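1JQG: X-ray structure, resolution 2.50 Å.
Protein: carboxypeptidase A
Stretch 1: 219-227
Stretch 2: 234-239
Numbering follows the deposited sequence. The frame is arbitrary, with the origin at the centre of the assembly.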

# COMPACT_ATOMS: atom_id res chain seq x y z
N ALA A 219 -4.53 3.56 -7.16
CA ALA A 219 -4.46 4.92 -6.66
C ALA A 219 -3.34 5.75 -7.28
O ALA A 219 -3.47 6.99 -7.29
CB ALA A 219 -4.31 4.92 -5.17
N ASN A 220 -2.39 5.07 -7.89
CA ASN A 220 -1.24 5.70 -8.52
C ASN A 220 -0.95 5.12 -9.91
O ASN A 220 0.00 4.38 -10.13
CB ASN A 220 -0.03 5.52 -7.59
CG ASN A 220 1.20 6.30 -8.02
OD1 ASN A 220 2.25 6.05 -7.43
ND2 ASN A 220 1.09 7.18 -8.99
N PRO A 221 -1.79 5.39 -10.90
CA PRO A 221 -1.72 4.84 -12.24
C PRO A 221 -0.45 5.15 -13.02
O PRO A 221 0.17 4.26 -13.63
CB PRO A 221 -2.98 5.39 -12.89
CG PRO A 221 -3.35 6.62 -12.17
CD PRO A 221 -3.00 6.28 -10.74
N ASP A 222 0.04 6.38 -12.97
CA ASP A 222 1.31 6.75 -13.61
C ASP A 222 2.52 5.94 -13.11
O ASP A 222 3.41 5.51 -13.88
CB ASP A 222 1.58 8.25 -13.40
CG ASP A 222 0.57 9.16 -14.06
OD1 ASP A 222 -0.25 8.74 -14.92
OD2 ASP A 222 0.53 10.38 -13.73
N GLY A 223 2.63 5.79 -11.79
CA GLY A 223 3.75 5.05 -11.21
C GLY A 223 3.62 3.56 -11.53
O GLY A 223 4.59 2.84 -11.77
N TYR A 224 2.41 3.03 -11.38
CA TYR A 224 2.13 1.64 -11.64
C TYR A 224 2.53 1.27 -13.08
O TYR A 224 3.05 0.16 -13.30
CB TYR A 224 0.65 1.32 -11.37
CG TYR A 224 0.30 -0.15 -11.37
CD1 TYR A 224 1.04 -1.05 -10.61
CD2 TYR A 224 -0.74 -0.66 -12.11
CE1 TYR A 224 0.74 -2.39 -10.60
CE2 TYR A 224 -1.06 -2.01 -12.11
CZ TYR A 224 -0.31 -2.87 -11.35
OH TYR A 224 -0.59 -4.21 -11.33
N VAL A 225 2.25 2.16 -14.02
CA VAL A 225 2.53 1.87 -15.44
C VAL A 225 4.04 1.90 -15.62
O VAL A 225 4.63 1.12 -16.35
CB VAL A 225 1.80 2.84 -16.38
CG1 VAL A 225 2.27 2.89 -17.83
CG2 VAL A 225 0.29 2.54 -16.40
N HIS A 226 4.70 2.80 -14.89
CA HIS A 226 6.12 3.00 -14.96
C HIS A 226 6.85 1.79 -14.39
O HIS A 226 7.93 1.40 -14.88
CB HIS A 226 6.52 4.27 -14.20
CG HIS A 226 7.96 4.67 -14.33
ND1 HIS A 226 8.83 4.77 -13.24
CD2 HIS A 226 8.69 4.99 -15.43
CE1 HIS A 226 10.02 5.15 -13.69
NE2 HIS A 226 9.98 5.25 -15.01
N THR A 227 6.31 1.19 -13.34
CA THR A 227 6.90 -0.00 -12.74
C THR A 227 6.76 -1.24 -13.63
O THR A 227 7.52 -2.19 -13.45
CB THR A 227 6.26 -0.30 -11.37
OG1 THR A 227 4.86 -0.49 -11.54
CG2 THR A 227 6.47 0.83 -10.37
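Stretch 2, residues 234-239: WRKNRA

A segment without regular secondary structure can pack closely on a helix without a single clear direct hydrogen bond between them, and residues 234-239 of this carboxypeptidase A illustrate how. The segment is extended for the most part and runs against the direction of the helix: the CA of Arg238 lies 6.1 Å from that of Asp222, Asn237 CA 5.0 Å from Gly223 CA, and Trp234 CA 6.0 Å from Thr227 CA.

Asn220, at the N-cap position, points its CA-to-CB bond toward the segment, and its side chain lies beside the backbone of Lys236 and Asn237. The helix begins at the next residue, and Tyr224 N donates to Asn220 O at 3.0 Å, closing its first turn. Asp222 packs its CB 3.7 Å from Arg238 CG, and a water links the same two residues, donating to Asp222 OD2 (2.9 Å) and accepting from Arg238 N (2.6 Å). Gly223 allows the closest backbone approach: its CA is 4.0 Å from Lys236 O, and a CB at this position would come within 2.8 Å of that oxygen, a clash. Tyr224, by contrast, directs its CA-to-CB bond away and makes no contact.

His226 is the aromatic centre of the interface. The guanidinium of Arg238 lies flat on its ring, with centres 3.5 Å apart and planes at 15°, while the ring edge meets the face of Trp234, the planes nearly perpendicular at 85° and His226 ND1 3.7 Å from Trp234 CG. The indole is steadied from within its own segment, since Trp234 NE1 donates to Asn237 O at 3.0 Å and weakly to Lys236 O at 2.7 Å. Finally, Thr227 sets CG2 3.4 Å from Trp234 O, while its OG1 donates back to Tyr224 O at 2.6 Å. Shape, stacking and one water thus join the two stretches, burying 394 Å² in all.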

# COMPACT_ATOMS: atom_id res chain seq x y z
N TRP A 234 10.03 1.72 -8.35
CA TRP A 234 9.47 3.06 -8.20
C TRP A 234 8.25 3.00 -7.26
O TRP A 234 7.40 2.11 -7.40
CB TRP A 234 9.17 3.61 -9.59
CG TRP A 234 8.76 5.06 -9.59
CD1 TRP A 234 7.50 5.60 -9.56
CD2 TRP A 234 9.67 6.18 -9.59
NE1 TRP A 234 7.56 6.97 -9.54
CE2 TRP A 234 8.88 7.35 -9.57
CE3 TRP A 234 11.05 6.31 -9.61
CZ2 TRP A 234 9.44 8.64 -9.56
CZ3 TRP A 234 11.62 7.57 -9.60
CH2 TRP A 234 10.81 8.72 -9.57
N ARG A 235 8.09 3.99 -6.41
CA ARG A 235 6.96 4.07 -5.48
C ARG A 235 6.19 5.39 -5.56
O ARG A 235 5.05 5.47 -5.12
CB ARG A 235 7.45 3.85 -4.05
CG ARG A 235 8.51 4.83 -3.59
CD ARG A 235 9.03 4.49 -2.19
NE ARG A 235 8.01 4.73 -1.19
CZ ARG A 235 8.26 5.32 -0.02
NH1 ARG A 235 9.50 5.71 0.23
NH2 ARG A 235 7.30 5.51 0.89
N LYS A 236 6.83 6.47 -5.97
CA LYS A 236 6.21 7.78 -5.99
C LYS A 236 5.35 7.95 -7.24
O LYS A 236 5.25 7.13 -8.17
CB LYS A 236 7.31 8.84 -5.92
CG LYS A 236 8.17 8.79 -4.68
CD LYS A 236 9.16 9.95 -4.60
CE LYS A 236 10.23 9.79 -5.69
NZ LYS A 236 11.06 11.04 -5.69
N ASN A 237 4.69 9.12 -7.38
CA ASN A 237 3.98 9.38 -8.64
C ASN A 237 4.99 9.89 -9.69
O ASN A 237 6.20 9.65 -9.54
CB ASN A 237 2.89 10.39 -8.39
CG ASN A 237 3.34 11.81 -8.06
OD1 ASN A 237 4.50 12.03 -7.67
ND2 ASN A 237 2.50 12.84 -8.18
N ARG A 238 4.48 10.46 -10.79
CA ARG A 238 5.40 10.89 -11.85
C ARG A 238 5.39 12.40 -12.09
O ARG A 238 5.33 12.88 -13.23
CB ARG A 238 5.05 10.10 -13.12
CG ARG A 238 5.27 8.61 -13.02
CD ARG A 238 6.73 8.21 -12.81
NE ARG A 238 7.51 8.42 -14.03
CZ ARG A 238 8.84 8.42 -14.07
NH1 ARG A 238 9.57 8.22 -12.97
NH2 ARG A 238 9.37 8.65 -15.27
N ALA A 239 5.35 13.17 -11.02
CA ALA A 239 5.22 14.63 -11.14
C ALA A 239 6.54 15.31 -11.49
O ALA A 239 7.58 15.04 -10.87
CB ALA A 239 4.66 15.26 -9.86
O HOH W 1 1.99 11.07 -11.29